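Beta sliding clamp (Bartonella birtlesii LL-WM9, PDB 6DEG) probably encircles DNA as a ring-shaped head-to-tail homodimer that tethers DNA polymerases and other proteins and makes them processive. Local coordinates at residues L140-L145 and E224-V229; D58-E63 and V246-L251. All coordinates share one frame; numbering follows the deposited sequence.

Contact 1: L140-L145 and E224-V229; sequences LSASKL and EIDGDV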
loop_
_atom_site.group_PDB
_atom_site.type_symbol
_atom_site.label_atom_id
_atom_site.label_comp_id
_atom_site.label_asym_id
_atom_site.label_seq_id
_atom_site.Cartn_x
_atom_site.Cartn_y
_atom_site.Cartn_z
ATOM N N LEU B 140 -14.117 19.611 24.243
ATOM C CA LEU B 140 -14.978 18.829 23.368
ATOM C C LEU B 140 -14.531 17.373 23.415
ATOM O O LEU B 140 -13.335 17.089 23.503
ATOM C CB LEU B 140 -14.915 19.368 21.933
ATOM C CG LEU B 140 -15.994 18.983 20.918
ATOM C CD1 LEU B 140 -15.725 19.687 19.605
ATOM C CD2 LEU B 140 -16.049 17.480 20.709
ATOM N N SER B 141 -15.499 16.458 23.372
ATOM C CA SER B 141 -15.183 15.035 23.374
ATOM C C SER B 141 -14.419 14.666 22.109
ATOM O O SER B 141 -14.725 15.151 21.018
ATOM C CB SER B 141 -16.465 14.207 23.483
ATOM O OG SER B 141 -16.279 12.893 22.987
ATOM N N ALA B 142 -13.426 13.787 22.262
ATOM C CA ALA B 142 -12.575 13.433 21.130
ATOM C C ALA B 142 -13.378 12.779 20.012
ATOM O O ALA B 142 -13.110 13.011 18.828
ATOM C CB ALA B 142 -11.444 12.514 21.588
ATOM N N SER B 143 -14.358 11.947 20.366
ATOM C CA SER B 143 -15.172 11.295 19.346
ATOM C C SER B 143 -16.032 12.301 18.592
ATOM O O SER B 143 -16.104 12.271 17.358
ATOM C CB SER B 143 -16.052 10.222 19.983
ATOM O OG SER B 143 -15.306 9.399 20.855
ATOM N N LYS B 144 -16.703 13.194 19.321
ATOM C CA LYS B 144 -17.568 14.172 18.670
ATOM C C LYS B 144 -16.773 15.089 17.754
ATOM O O LYS B 144 -17.246 15.458 16.672
ATOM C CB LYS B 144 -18.328 14.983 19.719
ATOM C CG LYS B 144 -19.742 14.485 19.968
ATOM C CD LYS B 144 -20.640 14.762 18.771
ATOM C CE LYS B 144 -21.633 15.867 19.076
ATOM N NZ LYS B 144 -22.724 15.957 18.068
ATOM N N LEU B 145 -15.556 15.450 18.157
ATOM C CA LEU B 145 -14.739 16.334 17.333
ATOM C C LEU B 145 -14.410 15.683 15.993
ATOM O O LEU B 145 -14.694 16.251 14.934
ATOM C CB LEU B 145 -13.472 16.714 18.100
ATOM C CG LEU B 145 -12.759 18.042 17.819
ATOM C CD1 LEU B 145 -11.676 18.289 18.861
ATOM C CD2 LEU B 145 -12.160 18.086 16.431
ATOM N N GLU B 224 -5.514 7.896 18.950
ATOM C CA GLU B 224 -5.619 8.098 20.387
ATOM C C GLU B 224 -6.980 7.622 20.877
ATOM O O GLU B 224 -7.951 7.559 20.122
ATOM C CB GLU B 224 -5.399 9.566 20.774
ATOM C CG GLU B 224 -3.960 9.891 21.160
ATOM C CD GLU B 224 -3.650 9.547 22.606
ATOM O OE1 GLU B 224 -4.576 9.135 23.334
ATOM O OE2 GLU B 224 -2.477 9.686 23.016
ATOM N N ILE B 225 -7.030 7.285 22.169
ATOM C CA ILE B 225 -8.284 6.868 22.781
ATOM C C ILE B 225 -9.204 8.069 22.955
ATOM O O ILE B 225 -8.779 9.230 22.942
ATOM C CB ILE B 225 -8.037 6.169 24.126
ATOM C CG1 ILE B 225 -7.318 7.115 25.086
ATOM C CG2 ILE B 225 -7.244 4.895 23.923
ATOM C CD1 ILE B 225 -7.124 6.541 26.465
ATOM N N ASP B 226 -10.490 7.774 23.113
ATOM C CA ASP B 226 -11.475 8.822 23.316
ATOM C C ASP B 226 -11.166 9.599 24.589
ATOM O O ASP B 226 -10.759 9.030 25.602
ATOM C CB ASP B 226 -12.873 8.219 23.399
ATOM C CG ASP B 226 -13.959 9.265 23.331
ATOM O OD1 ASP B 226 -13.650 10.426 22.987
ATOM O OD2 ASP B 226 -15.127 8.928 23.618
ATOM N N GLY B 227 -11.345 10.902 24.528
ATOM C CA GLY B 227 -11.119 11.732 25.684
ATOM C C GLY B 227 -11.719 13.099 25.484
ATOM O O GLY B 227 -12.586 13.299 24.634
ATOM N N ASP B 228 -11.254 14.041 26.294
ATOM C CA ASP B 228 -11.656 15.436 26.192
ATOM C C ASP B 228 -10.532 16.221 25.526
ATOM O O ASP B 228 -9.354 16.017 25.833
ATOM C CB ASP B 228 -11.981 16.015 27.569
ATOM C CG ASP B 228 -13.380 15.649 28.039
ATOM O OD1 ASP B 228 -14.183 15.166 27.209
ATOM O OD2 ASP B 228 -13.672 15.840 29.238
ATOM N N VAL B 229 -10.900 17.114 24.610
ATOM C CA VAL B 229 -9.940 17.868 23.809
ATOM C C VAL B 229 -10.069 19.344 24.163
ATOM O O VAL B 229 -11.159 19.919 24.066
ATOM C CB VAL B 229 -10.161 17.649 22.304
ATOM C CG1 VAL B 229 -9.018 18.253 21.500
ATOM C CG2 VAL B 229 -10.313 16.169 21.998
#
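With CG anti to the backbone N (chi1 -168°), the carboxylate of Asp226 reaches Ser143 at the start of helix 142-150. OD1 accepts a hydrogen bond from Ser143 N at 3.1 Å. The N-H comes from above the carboxylate plane, 47° out of it. Val229 has CG1 anti to its own N (chi1 -171°) and CG2 anti to the carbonyl carbon, and this splits its two methyls between two partners. CG1 meets Leu145 CD1 at 3.7 Å, with the two side chains crossing at about a right angle. CG2 lies 3.8 Å from Ala142 CB.

Both segments belong to the central domain. An edge strand, 136-141, pairs antiparallel with strand 228-233 and runs straight into the helix. Leu140 and Val229 form a hydrogen-bonded pair, with Leu140 N to Val229 O at 3.0 Å and Val229 N to Leu140 O at 2.7 Å. Ser141 and Asp228 follow as a non-hydrogen-bonded pair. One more backbone bond, Ala142 N to Gly227 O at 2.6 Å, lies where the helix has already begun. Ser141 is the N-cap of that helix. Its OG accepts from Ser143 N, but weakly, at 3.4 Å. Ser143 N therefore has two acceptors, one local and one from the loop before strand 228-233. That loop is also tied to the N-terminal part of the chain, since Glu224 makes a salt bridge to Arg24. The polar start of the helix lies near the surface, while Leu140, Leu145 and Val229 are buried.

The negative charge of Asp226 at a helix N-terminus is probably favourable and may help keep the carboxylate ionised. The first amides of a helix have no helical carbonyl to bind. Here Gly227 O and Asp226 OD1 serve two of them from across the contact.

Contact 2: D58-E63 and V246-L251; sequences DLEVTE and VFTSKL
Glu60 O takes one hydrogen bond, from Thr248 N at 2.9 Å, and a CA-H...O contact from Phe247 CA at 3.3 Å. Strands 59-63 and 246-250 run antiparallel, 171° apart. Glu60 with Thr248 and Thr62 with Val246 are hydrogen-bonded pairs; the shortest bond runs from Val246 N to Thr62 O at 2.6 Å.

Leu59, Val61, Phe247 and Ser249 share one face of the sheet. Phe247 CG stands anti to the backbone N (chi1 -175°), which carries the ring along the strand to both Val61 and Leu59. Val61 CG2 approaches CD1 of the Phe247 ring obliquely at 3.5 Å. Leu59 CD1 sits in the ring plane at its edge, 3.9 Å from Phe247 CZ. The other methyl of Leu59, CD2, touches both the ring, 3.7 Å from Phe247 CZ, and Ser249 CB, at 3.4 Å. Helix 211-222 packs on Leu59, Phe247 and Ser249, and helix 15-26 reaches Val61.

At the end of the pairing, Lys250 NZ forms a salt bridge with Asp58 OD1 at 2.9 Å. It meets the oxygen nearly along the C-O bond. The other oxygen, Asp58 OD2, pairs with Lys212.

The contact joins a strand of the N-terminal domain to one of the central domain within a continuous sheet. Backbone bonds set the register, and a buried, mostly apolar face is covered by helix 211-222 and helix 15-26. Two lysines around Asp58 would probably favour its charged form.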
loop_
_atom_site.group_PDB
_atom_site.type_symbol
_atom_site.label_atom_id
_atom_site.label_comp_id
_atom_site.label_asym_id
_atom_site.label_seq_id
_atom_site.Cartn_x
_atom_site.Cartn_y
_atom_site.Cartn_z
ATOM N N ASP B 58 3.953 25.976 9.334
ATOM C CA ASP B 58 2.506 26.144 9.346
ATOM C C ASP B 58 1.812 25.311 10.419
ATOM O O ASP B 58 0.741 25.704 10.894
ATOM C CB ASP B 58 1.934 25.795 7.970
ATOM C CG ASP B 58 2.433 26.727 6.873
ATOM O OD1 ASP B 58 2.520 27.952 7.117
ATOM O OD2 ASP B 58 2.750 26.230 5.769
ATOM N N LEU B 59 2.390 24.180 10.827
ATOM C CA LEU B 59 1.806 23.335 11.862
ATOM C C LEU B 59 2.865 22.978 12.898
ATOM O O LEU B 59 4.065 23.071 12.641
ATOM C CB LEU B 59 1.222 22.037 11.277
ATOM C CG LEU B 59 0.159 22.196 10.190
ATOM C CD1 LEU B 59 -0.245 20.839 9.610
ATOM C CD2 LEU B 59 -1.033 22.953 10.727
ATOM N N GLU B 60 2.404 22.558 14.078
ATOM C CA GLU B 60 3.292 22.082 15.134
ATOM C C GLU B 60 2.583 21.013 15.951
ATOM O O GLU B 60 1.439 21.206 16.373
ATOM C CB GLU B 60 3.737 23.215 16.068
ATOM C CG GLU B 60 4.187 22.713 17.444
ATOM C CD GLU B 60 4.248 23.806 18.503
ATOM O OE1 GLU B 60 5.189 24.626 18.465
ATOM O OE2 GLU B 60 3.353 23.840 19.378
ATOM N N VAL B 61 3.269 19.894 16.177
ATOM C CA VAL B 61 2.791 18.822 17.042
ATOM C C VAL B 61 3.812 18.588 18.145
ATOM O O VAL B 61 5.020 18.551 17.887
ATOM C CB VAL B 61 2.546 17.511 16.263
ATOM C CG1 VAL B 61 1.842 16.499 17.147
ATOM C CG2 VAL B 61 1.731 17.775 15.019
ATOM N N THR B 62 3.329 18.434 19.374
ATOM C CA THR B 62 4.170 18.007 20.480
ATOM C C THR B 62 3.464 16.872 21.199
ATOM O O THR B 62 2.253 16.927 21.420
ATOM C CB THR B 62 4.481 19.140 21.468
ATOM O OG1 THR B 62 3.411 19.261 22.411
ATOM C CG2 THR B 62 4.681 20.458 20.743
ATOM N N GLU B 63 4.227 15.846 21.563
ATOM C CA GLU B 63 3.695 14.711 22.300
ATOM C C GLU B 63 4.669 14.327 23.404
ATOM O O GLU B 63 5.881 14.266 23.180
ATOM C CB GLU B 63 3.427 13.525 21.370
ATOM C CG GLU B 63 2.413 12.541 21.906
ATOM C CD GLU B 63 3.058 11.247 22.336
ATOM O OE1 GLU B 63 4.183 10.979 21.875
ATOM O OE2 GLU B 63 2.444 10.497 23.121
ATOM N N VAL B 246 -0.168 17.817 21.515
ATOM C CA VAL B 246 -0.532 19.227 21.428
ATOM C C VAL B 246 -0.327 19.660 19.983
ATOM O O VAL B 246 0.805 19.664 19.487
ATOM C CB VAL B 246 0.293 20.111 22.380
ATOM C CG1 VAL B 246 0.209 21.573 21.960
ATOM C CG2 VAL B 246 -0.179 19.930 23.815
ATOM N N PHE B 247 -1.415 20.016 19.308
ATOM C CA PHE B 247 -1.402 20.410 17.908
ATOM C C PHE B 247 -1.791 21.877 17.777
ATOM O O PHE B 247 -2.753 22.332 18.404
ATOM C CB PHE B 247 -2.365 19.530 17.104
ATOM C CG PHE B 247 -2.330 19.772 15.622
ATOM C CD1 PHE B 247 -1.130 19.795 14.932
ATOM C CD2 PHE B 247 -3.504 19.966 14.915
ATOM C CE1 PHE B 247 -1.102 20.009 13.565
ATOM C CE2 PHE B 247 -3.483 20.183 13.550
ATOM C CZ PHE B 247 -2.281 20.205 12.874
ATOM N N THR B 248 -1.051 22.613 16.948
ATOM C CA THR B 248 -1.269 24.042 16.773
ATOM C C THR B 248 -1.132 24.387 15.296
ATOM O O THR B 248 -0.267 23.840 14.606
ATOM C CB THR B 248 -0.275 24.850 17.623
ATOM O OG1 THR B 248 -0.555 24.641 19.012
ATOM C CG2 THR B 248 -0.383 26.335 17.322
ATOM N N SER B 249 -1.980 25.297 14.812
ATOM C CA SER B 249 -2.022 25.625 13.394
ATOM C C SER B 249 -2.299 27.106 13.182
ATOM O O SER B 249 -3.015 27.740 13.960
ATOM C CB SER B 249 -3.098 24.815 12.666
ATOM O OG SER B 249 -3.355 25.361 11.383
ATOM N N LYS B 250 -1.731 27.644 12.104
ATOM C CA LYS B 250 -2.079 28.980 11.654
ATOM C C LYS B 250 -3.503 28.995 11.108
ATOM O O LYS B 250 -4.137 27.954 10.914
ATOM C CB LYS B 250 -1.111 29.459 10.571
ATOM C CG LYS B 250 0.305 29.722 11.040
ATOM C CD LYS B 250 1.026 30.635 10.063
ATOM C CE LYS B 250 2.531 30.508 10.191
ATOM N NZ LYS B 250 3.149 30.107 8.896
ATOM N N LEU B 251 -4.008 30.200 10.859
ATOM C CA LEU B 251 -5.333 30.384 10.291
ATOM C C LEU B 251 -5.217 31.045 8.923
ATOM O O LEU B 251 -4.218 31.699 8.608
ATOM C CB LEU B 251 -6.220 31.226 11.216
ATOM C CG LEU B 251 -6.525 30.613 12.584
ATOM C CD1 LEU B 251 -7.139 31.649 13.506
ATOM C CD2 LEU B 251 -7.444 29.414 12.442
#

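In the fold
Strand 59-66 follows strands 40-46 and 49-55; its partner, 245-250, comes much later in the chain. Contact 2 closes this long loop of 182 residues. Contact 1 is nested inside it: strand 136-141 and the start of helix 142-150 meet strand 228-233 after 78 intervening residues. Both contacts belong to one antiparallel sheet. Strand 136-141 is one edge of it within this chain; 73-78 is the other. Contact 1 lies at the outer edge of the central domain's part, while contact 2 joins that part to the N-terminal domain. Arg24 makes salt bridges to Glu224 and Glu63, one from a segment of each contact. Their centres lie about 17 Å apart, and they do not touch.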